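Local atomic coordinates of Lin1840 protein (Listeria innocua serovar 6a, PDB entry 4ZOB), a protein that probably hydrolyses terminal, non-reducing beta-D-glucosyl residues with release of beta-D-glucose, as a family 3 glycoside hydrolase. Residues 85-90 and 131-136; 170-175 and 186-191. The protein carries 1 engineered substitution. One frame throughout, in Å; residues are numbered along the deposited sequence.

In the fold
Both contacts lie in the glycoside hydrolase family 3 N-terminal domain, a TIM-barrel-type fold, with centres about 11 Å apart. They follow in series along the chain: contact 1 pairs strands 87-90 and 133-134, and contact 2 then joins the end of helix 158-173 to strand 187-193. Strands 133-134 and 187-193 are parallel neighbours, so three consecutive sheet strands run through the pair. A backbone bond from Thr134 N to Ala187 O links them directly, and Ser136 OG meets Tyr172 OH in a probable hydrogen bond. The strand ends lead to the bound D-glucono-1,5-lactone, which Phe135 approaches from contact 1 and Lys191 hydrogen-bonds from contact 2.

Contact 1 (85-90 and 131-136); sequences PLVFMA and HHVTFS. With LGC (D-glucono-1,5-lactone), chain C.
With CG beside its backbone N (chi1 -67°), Phe135 swings its ring toward strand 87-90, while a bend at chi2 (-147°) lays the Met89 chain alongside Val133. Met89 SD thus sits 3.7 Å from Val133 CB and obliquely off the Phe135 ring, a Met-aromatic contact, and Met89 CB comes 3.6 Å from Phe135 CZ. The strands pair in parallel, Met89 beside Val133 and Ala90 beside Thr134. Phe88 O accepts two amides: Val133 N at 3.1 Å, in the carbonyl plane, and His132 N at 2.9 Å, tilted from it. Further along, Phe135 N gives a 2.8 Å bond to Ala90 O, and Ala90 N a weak one to Val133 O. The two histidines offer ring faces: Ala90 CB lies over His131, 3.8 Å from the centroid, and Phe88 CB over His132, toward whose face the Phe88 ring also turns its edge with planes at 81°. NE2 of His131 is held by the Tyr96 hydroxyl. The clear hydrogen bonds across this barrel-strand pair run between backbone atoms, whereas side chains meet through apolar, aromatic, sulfur-aromatic and CH-pi contacts. Past its end, Phe135 CD2 stands 3.7 Å from lactone O4, which places the ring beside the bound sugar analogue.

Contact 2 (170-175 and 186-191); sequences DGYQGD and MAACVK. With LGC (D-glucono-1,5-lactone), chain C.
Gln173 OE1 is gripped by two backbone amides, Ala188 N across the contact and Lys232 N just before strand 233-236, while Gln173 NE2 gives to Gly230 O, so both ends of the carboxamide are engaged and its rotation is fixed. The Ala188 N bond is 3.0 Å long with 152° at the hydrogen, and it arrives in the amide plane on a lone pair of OE1. The chain beyond CG is extended (chi2 -171°), which carries the amide along Met186 and Ala188; on the way Gln173 CG passes 3.1 Å from Met186 O.

At the helix end, Met186 N bonds Tyr172 O at 2.8 Å. This bond is nearly straight at the hydrogen (166°), although the donor stands above the carbonyl plane. Tyr172 O also accepts from Gln185 NE2, so the last turn of helix 158-173 is tied to the chain entering the strand. Ala188 CB, directed toward the helix, fits between the Gln173 amide and the Tyr172 ring, where Tyr172 CD2 is 4.0 Å away; the Tyr172 hydroxyl is hydrogen-bonded to Ser136 OG.

Gly174 follows with positive phi, turning the chain out of the helix into the loop of a beta-alpha-beta crossover from strand 133-134 to strand 187-193. Near the C-terminal end of strand 187-193, Lys191 NZ donates to lactone O3 at 2.8 Å, more weakly to O4, and to Phe135 O. The buried Gln173 carboxamide thus satisfies backbone groups at the starts of two neighbouring strands with both its ends, whereas the lysine points its amino group at the lactone hydroxyls, consistent with a role in holding the glucosyl unit.

Contact 1 (85-90 and 131-136)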
ATOM      1  N   PRO A  85      -0.327  28.852  36.040  1.00 37.18           N
ATOM      2  CA  PRO A  85       0.404  27.620  36.297  1.00 37.57           C
ATOM      3  C   PRO A  85       0.725  26.819  35.033  1.00 41.91           C
ATOM      4  O   PRO A  85       0.178  27.077  33.968  1.00 32.91           O
ATOM      5  CB  PRO A  85      -0.504  26.834  37.238  1.00 35.94           C
ATOM      6  CG  PRO A  85      -1.829  27.517  37.212  1.00 40.35           C
ATOM      7  CD  PRO A  85      -1.730  28.812  36.481  1.00 38.64           C
ATOM      8  N   LEU A  86       1.676  25.904  35.183  1.00 42.39           N
ATOM      9  CA  LEU A  86       1.988  24.888  34.195  1.00 35.23           C
ATOM     10  C   LEU A  86       0.928  23.815  34.132  1.00 33.13           C
ATOM     11  O   LEU A  86       0.510  23.297  35.174  1.00 29.20           O
ATOM     12  CB  LEU A  86       3.270  24.173  34.609  1.00 35.91           C
ATOM     13  CG  LEU A  86       4.578  24.914  34.439  1.00 35.79           C
ATOM     14  CD1 LEU A  86       5.689  24.115  35.102  1.00 38.73           C
ATOM     15  CD2 LEU A  86       4.857  25.115  32.958  1.00 33.52           C
ATOM     16  N   VAL A  87       0.526  23.449  32.911  1.00 30.40           N
ATOM     17  CA  VAL A  87      -0.245  22.216  32.668  1.00 28.32           C
ATOM     18  C   VAL A  87       0.740  21.083  32.385  1.00 26.26           C
ATOM     19  O   VAL A  87       1.721  21.273  31.685  1.00 27.60           O
ATOM     20  CB  VAL A  87      -1.310  22.396  31.538  1.00 29.94           C
ATOM     21  CG1 VAL A  87      -0.691  22.666  30.152  1.00 27.23           C
ATOM     22  CG2 VAL A  87      -2.288  21.220  31.526  1.00 31.50           C
ATOM     23  N   PHE A  88       0.495  19.914  32.960  1.00 32.00           N
ATOM     24  CA  PHE A  88       1.464  18.802  33.013  1.00 33.43           C
ATOM     25  C   PHE A  88       0.820  17.669  32.244  1.00 33.15           C
ATOM     26  O   PHE A  88      -0.296  17.261  32.593  1.00 26.60           O
ATOM     27  CB  PHE A  88       1.719  18.321  34.479  1.00 36.69           C
ATOM     28  CG  PHE A  88       2.747  19.133  35.252  1.00 34.31           C
ATOM     29  CD1 PHE A  88       2.434  20.384  35.748  1.00 37.64           C
ATOM     30  CD2 PHE A  88       4.015  18.622  35.505  1.00 30.58           C
ATOM     31  CE1 PHE A  88       3.375  21.122  36.453  1.00 41.24           C
ATOM     32  CE2 PHE A  88       4.953  19.357  36.187  1.00 36.17           C
ATOM     33  CZ  PHE A  88       4.637  20.606  36.667  1.00 39.63           C
ATOM     34  N   MET A  89       1.516  17.172  31.212  1.00 35.20           N
ATOM     35  CA  MET A  89       1.013  16.101  30.323  1.00 28.58           C
ATOM     36  C   MET A  89       1.923  14.878  30.322  1.00 26.99           C
ATOM     37  O   MET A  89       3.069  14.920  30.781  1.00 29.77           O
ATOM     38  CB  MET A  89       0.855  16.602  28.899  1.00 29.89           C
ATOM     39  CG  MET A  89       0.370  18.036  28.804  1.00 30.13           C
ATOM     40  SD  MET A  89      -0.669  18.315  27.378  1.00 28.07           S
ATOM     41  CE  MET A  89      -0.639  20.087  27.284  1.00 28.90           C
ATOM     42  N   ALA A  90       1.387  13.787  29.806  1.00 24.87           N
ATOM     43  CA  ALA A  90       2.035  12.491  29.888  1.00 24.89           C
ATOM     44  C   ALA A  90       1.363  11.495  28.971  1.00 28.09           C
ATOM     45  O   ALA A  90       0.197  11.670  28.574  1.00 22.55           O
ATOM     46  CB  ALA A  90       1.960  11.946  31.289  1.00 21.74           C
ATOM     47  N   HIS A 131      -0.291  14.232  37.091  1.00 39.42           N
ATOM     48  CA  HIS A 131      -0.564  14.520  35.658  1.00 33.18           C
ATOM     49  C   HIS A 131      -1.968  15.023  35.327  1.00 27.63           C
ATOM     50  O   HIS A 131      -2.952  14.426  35.738  1.00 27.04           O
ATOM     51  CB  HIS A 131      -0.292  13.284  34.796  1.00 31.69           C
ATOM     52  CG  HIS A 131       1.080  12.727  34.982  1.00 28.96           C
ATOM     53  ND1 HIS A 131       2.211  13.395  34.555  1.00 25.46           N
ATOM     54  CD2 HIS A 131       1.507  11.583  35.565  1.00 27.66           C
ATOM     55  CE1 HIS A 131       3.278  12.693  34.892  1.00 26.66           C
ATOM     56  NE2 HIS A 131       2.880  11.587  35.496  1.00 29.53           N
ATOM     57  N   HIS A 132      -2.031  16.085  34.531  1.00 23.51           N
ATOM     58  CA  HIS A 132      -3.281  16.701  34.145  1.00 29.93           C
ATOM     59  C   HIS A 132      -3.870  16.178  32.846  1.00 36.94           C
ATOM     60  O   HIS A 132      -5.102  16.147  32.692  1.00 36.67           O
ATOM     61  CB  HIS A 132      -3.087  18.197  33.973  1.00 34.05           C
ATOM     62  CG  HIS A 132      -2.498  18.854  35.169  1.00 33.87           C
ATOM     63  ND1 HIS A 132      -1.772  20.021  35.092  1.00 35.04           N
ATOM     64  CD2 HIS A 132      -2.522  18.501  36.473  1.00 30.11           C
ATOM     65  CE1 HIS A 132      -1.367  20.360  36.298  1.00 36.42           C
ATOM     66  NE2 HIS A 132      -1.803  19.450  37.152  1.00 36.80           N
ATOM     67  N   VAL A 133      -2.996  15.819  31.900  1.00 41.78           N
ATOM     68  CA  VAL A 133      -3.409  15.433  30.528  1.00 33.42           C
ATOM     69  C   VAL A 133      -2.690  14.172  30.104  1.00 29.92           C
ATOM     70  O   VAL A 133      -1.482  14.068  30.252  1.00 26.06           O
ATOM     71  CB  VAL A 133      -3.048  16.512  29.496  1.00 32.08           C
ATOM     72  CG1 VAL A 133      -3.708  16.221  28.168  1.00 37.59           C
ATOM     73  CG2 VAL A 133      -3.476  17.872  29.976  1.00 29.73           C
ATOM     74  N   THR A 134      -3.446  13.211  29.586  1.00 32.32           N
ATOM     75  CA  THR A 134      -2.871  12.040  28.891  1.00 32.01           C
ATOM     76  C   THR A 134      -2.924  12.179  27.369  1.00 29.98           C
ATOM     77  O   THR A 134      -3.878  12.676  26.799  1.00 33.45           O
ATOM     78  CB  THR A 134      -3.535  10.690  29.258  1.00 30.25           C
ATOM     79  OG1 THR A 134      -2.907   9.638  28.506  1.00 28.82           O
ATOM     80  CG2 THR A 134      -5.025  10.692  28.943  1.00 31.32           C
ATOM     81  N   PHE A 135      -1.880  11.688  26.738  1.00 28.00           N
ATOM     82  CA  PHE A 135      -1.782  11.580  25.288  1.00 23.80           C
ATOM     83  C   PHE A 135      -2.355  10.223  24.741  1.00 20.65           C
ATOM     84  O   PHE A 135      -1.615   9.364  24.220  1.00 19.69           O
ATOM     85  CB  PHE A 135      -0.301  11.733  24.903  1.00 21.75           C
ATOM     86  CG  PHE A 135       0.286  13.101  25.164  1.00 20.10           C
ATOM     87  CD1 PHE A 135      -0.412  14.264  24.842  1.00 18.05           C
ATOM     88  CD2 PHE A 135       1.603  13.229  25.645  1.00 20.15           C
ATOM     89  CE1 PHE A 135       0.170  15.518  25.033  1.00 17.06           C
ATOM     90  CE2 PHE A 135       2.186  14.484  25.827  1.00 18.65           C
ATOM     91  CZ  PHE A 135       1.464  15.623  25.534  1.00 18.84           C
ATOM     92  N   SER A 136      -3.676  10.091  24.855  1.00 18.46           N
ATOM     93  CA  SER A 136      -4.478   8.881  24.549  1.00 22.18           C
ATOM     94  C   SER A 136      -5.966   9.306  24.551  1.00 23.80           C
ATOM     95  O   SER A 136      -6.342  10.174  25.332  1.00 25.33           O
ATOM     96  CB  SER A 136      -4.205   7.824  25.628  1.00 23.04           C
ATOM     97  OG  SER A 136      -5.200   6.865  25.791  1.00 21.41           O
TER
HETATM   98  C1  LGC C 801       5.969  10.820  20.127  1.00 25.06           C
HETATM   99  C2  LGC C 801       4.722  10.066  19.766  1.00 23.79           C
HETATM  100  O5  LGC C 801       6.105  11.424  21.436  1.00 24.94           O
HETATM  101  O1  LGC C 801       6.914  10.927  19.335  1.00 22.09           O
HETATM  102  O2  LGC C 801       4.430  10.362  18.418  1.00 25.20           O
HETATM  103  C3  LGC C 801       3.476  10.490  20.528  1.00 24.09           C
HETATM  104  O3  LGC C 801       2.407   9.521  20.303  1.00 22.27           O
HETATM  105  C4  LGC C 801       3.861  10.762  22.005  1.00 20.47           C
HETATM  106  O4  LGC C 801       2.733  11.189  22.764  1.00 14.52           O
HETATM  107  C5  LGC C 801       4.906  11.857  22.050  1.00 20.33           C
HETATM  108  C6  LGC C 801       5.265  12.283  23.485  1.00 18.29           C
HETATM  109  O6  LGC C 801       5.360  11.158  24.350  1.00 12.66           O

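Contact 2 (170-175 and 186-191)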
ATOM      1  N   ASP A 170     -14.506   8.920  27.758  1.00 26.11           N
ATOM      2  CA  ASP A 170     -15.466   8.861  28.861  1.00 34.26           C
ATOM      3  C   ASP A 170     -14.812   8.440  30.193  1.00 34.99           C
ATOM      4  O   ASP A 170     -15.137   8.995  31.244  1.00 31.59           O
ATOM      5  CB  ASP A 170     -16.621   7.917  28.515  1.00 41.71           C
ATOM      6  CG  ASP A 170     -17.697   7.872  29.598  1.00 51.33           C
ATOM      7  OD1 ASP A 170     -18.151   8.953  30.033  1.00 74.38           O
ATOM      8  OD2 ASP A 170     -18.101   6.761  30.011  1.00 53.40           O
ATOM      9  N   GLY A 171     -13.893   7.470  30.128  1.00 33.22           N
ATOM     10  CA  GLY A 171     -13.215   6.930  31.303  1.00 29.51           C
ATOM     11  C   GLY A 171     -12.141   7.838  31.887  1.00 29.09           C
ATOM     12  O   GLY A 171     -12.019   7.931  33.107  1.00 31.54           O
ATOM     13  N   TYR A 172     -11.352   8.488  31.030  1.00 28.29           N
ATOM     14  CA  TYR A 172     -10.320   9.416  31.492  1.00 28.37           C
ATOM     15  C   TYR A 172     -10.977  10.669  32.094  1.00 31.06           C
ATOM     16  O   TYR A 172     -10.610  11.112  33.175  1.00 33.10           O
ATOM     17  CB  TYR A 172      -9.379   9.864  30.353  1.00 29.81           C
ATOM     18  CG  TYR A 172      -8.484   8.806  29.707  1.00 32.37           C
ATOM     19  CD1 TYR A 172      -7.579   8.074  30.464  1.00 31.59           C
ATOM     20  CD2 TYR A 172      -8.513   8.586  28.316  1.00 29.76           C
ATOM     21  CE1 TYR A 172      -6.764   7.130  29.880  1.00 28.16           C
ATOM     22  CE2 TYR A 172      -7.712   7.631  27.730  1.00 28.15           C
ATOM     23  CZ  TYR A 172      -6.828   6.908  28.520  1.00 30.58           C
ATOM     24  OH  TYR A 172      -5.990   5.976  27.961  1.00 30.69           O
ATOM     25  N   GLN A 173     -11.961  11.227  31.386  1.00 33.09           N
ATOM     26  CA  GLN A 173     -12.523  12.567  31.689  1.00 28.21           C
ATOM     27  C   GLN A 173     -13.845  12.605  32.448  1.00 30.35           C
ATOM     28  O   GLN A 173     -14.224  13.673  32.953  1.00 28.42           O
ATOM     29  CB  GLN A 173     -12.776  13.336  30.405  1.00 25.75           C
ATOM     30  CG  GLN A 173     -11.590  13.444  29.467  1.00 27.08           C
ATOM     31  CD  GLN A 173     -11.838  14.386  28.310  1.00 24.24           C
ATOM     32  OE1 GLN A 173     -10.894  14.909  27.748  1.00 28.05           O
ATOM     33  NE2 GLN A 173     -13.103  14.630  27.966  1.00 24.54           N
ATOM     34  N   GLY A 174     -14.567  11.475  32.480  1.00 32.60           N
ATOM     35  CA  GLY A 174     -15.978  11.458  32.906  1.00 29.73           C
ATOM     36  C   GLY A 174     -16.678  12.628  32.254  1.00 31.70           C
ATOM     37  O   GLY A 174     -16.459  12.898  31.077  1.00 30.51           O
ATOM     38  N   ASP A 175     -17.462  13.363  33.034  1.00 36.92           N
ATOM     39  CA  ASP A 175     -18.130  14.591  32.578  1.00 36.19           C
ATOM     40  C   ASP A 175     -17.102  15.734  32.551  1.00 36.12           C
ATOM     41  O   ASP A 175     -16.639  16.198  33.587  1.00 47.86           O
ATOM     42  CB  ASP A 175     -19.329  14.869  33.502  1.00 39.62           C
ATOM     43  CG  ASP A 175     -20.022  16.217  33.252  1.00 46.87           C
ATOM     44  OD1 ASP A 175     -19.520  17.113  32.516  1.00 39.66           O
ATOM     45  OD2 ASP A 175     -21.108  16.368  33.855  1.00 57.30           O
ATOM     46  N   MET A 186      -9.115  13.160  34.281  1.00 33.32           N
ATOM     47  CA  MET A 186      -8.102  13.980  33.613  1.00 32.12           C
ATOM     48  C   MET A 186      -8.469  14.262  32.160  1.00 31.04           C
ATOM     49  O   MET A 186      -9.251  13.528  31.539  1.00 32.31           O
ATOM     50  CB  MET A 186      -6.749  13.264  33.645  1.00 32.23           C
ATOM     51  CG  MET A 186      -6.626  12.105  32.644  1.00 32.61           C
ATOM     52  SD  MET A 186      -5.239  11.000  32.948  1.00 32.07           S
ATOM     53  CE  MET A 186      -3.869  12.155  32.896  1.00 31.06           C
ATOM     54  N   ALA A 187      -7.845  15.297  31.614  1.00 29.30           N
ATOM     55  CA  ALA A 187      -8.006  15.650  30.220  1.00 29.44           C
ATOM     56  C   ALA A 187      -7.360  14.618  29.326  1.00 30.70           C
ATOM     57  O   ALA A 187      -6.288  14.087  29.632  1.00 31.95           O
ATOM     58  CB  ALA A 187      -7.396  17.003  29.925  1.00 26.42           C
ATOM     59  N   ALA A 188      -8.022  14.376  28.201  1.00 28.02           N
ATOM     60  CA  ALA A 188      -7.565  13.443  27.210  1.00 29.17           C
ATOM     61  C   ALA A 188      -7.240  14.173  25.906  1.00 29.07           C
ATOM     62  O   ALA A 188      -7.808  15.236  25.599  1.00 28.78           O
ATOM     63  CB  ALA A 188      -8.635  12.378  26.987  1.00 31.95           C
ATOM     64  N   CYS A 189      -6.316  13.588  25.155  1.00 27.70           N
ATOM     65  CA  CYS A 189      -5.813  14.175  23.912  1.00 26.62           C
ATOM     66  C   CYS A 189      -5.852  13.144  22.797  1.00 28.41           C
ATOM     67  O   CYS A 189      -5.085  12.181  22.809  1.00 32.23           O
ATOM     68  CB  CYS A 189      -4.382  14.655  24.068  1.00 22.95           C
ATOM     69  SG  CYS A 189      -3.696  15.252  22.492  1.00 22.79           S
ATOM     70  N   VAL A 190      -6.751  13.332  21.846  1.00 27.12           N
ATOM     71  CA  VAL A 190      -6.865  12.402  20.707  1.00 24.58           C
ATOM     72  C   VAL A 190      -5.650  12.488  19.790  1.00 25.51           C
ATOM     73  O   VAL A 190      -5.188  13.596  19.486  1.00 25.56           O
ATOM     74  CB  VAL A 190      -8.113  12.759  19.902  1.00 23.60           C
ATOM     75  CG1 VAL A 190      -8.002  12.331  18.434  1.00 25.32           C
ATOM     76  CG2 VAL A 190      -9.318  12.170  20.593  1.00 22.88           C
ATOM     77  N   LYS A 191      -5.138  11.343  19.333  1.00 24.64           N
ATOM     78  CA  LYS A 191      -4.042  11.359  18.336  1.00 24.49           C
ATOM     79  C   LYS A 191      -4.173  10.232  17.346  1.00 22.73           C
ATOM     80  O   LYS A 191      -4.926   9.322  17.615  1.00 24.32           O
ATOM     81  CB  LYS A 191      -2.685  11.279  19.034  1.00 25.25           C
ATOM     82  CG  LYS A 191      -2.486  10.054  19.920  1.00 25.43           C
ATOM     83  CD  LYS A 191      -1.247  10.188  20.807  1.00 24.52           C
ATOM     84  CE  LYS A 191      -0.744   8.839  21.280  1.00 23.93           C
ATOM     85  NZ  LYS A 191       0.408   9.052  22.180  1.00 27.40           N
TER
HETATM   86  C1  LGC C 801       5.969  10.820  20.127  1.00 25.06           C
HETATM   87  C2  LGC C 801       4.722  10.066  19.766  1.00 23.79           C
HETATM   88  O5  LGC C 801       6.105  11.424  21.436  1.00 24.94           O
HETATM   89  O1  LGC C 801       6.914  10.927  19.335  1.00 22.09           O
HETATM   90  O2  LGC C 801       4.430  10.362  18.418  1.00 25.20           O
HETATM   91  C3  LGC C 801       3.476  10.490  20.528  1.00 24.09           C
HETATM   92  O3  LGC C 801       2.407   9.521  20.303  1.00 22.27           O
HETATM   93  C4  LGC C 801       3.861  10.762  22.005  1.00 20.47           C
HETATM   94  O4  LGC C 801       2.733  11.189  22.764  1.00 14.52           O
HETATM   95  C5  LGC C 801       4.906  11.857  22.050  1.00 20.33           C
HETATM   96  C6  LGC C 801       5.265  12.283  23.485  1.00 18.29           C
HETATM   97  O6  LGC C 801       5.360  11.158  24.350  1.00 12.66           O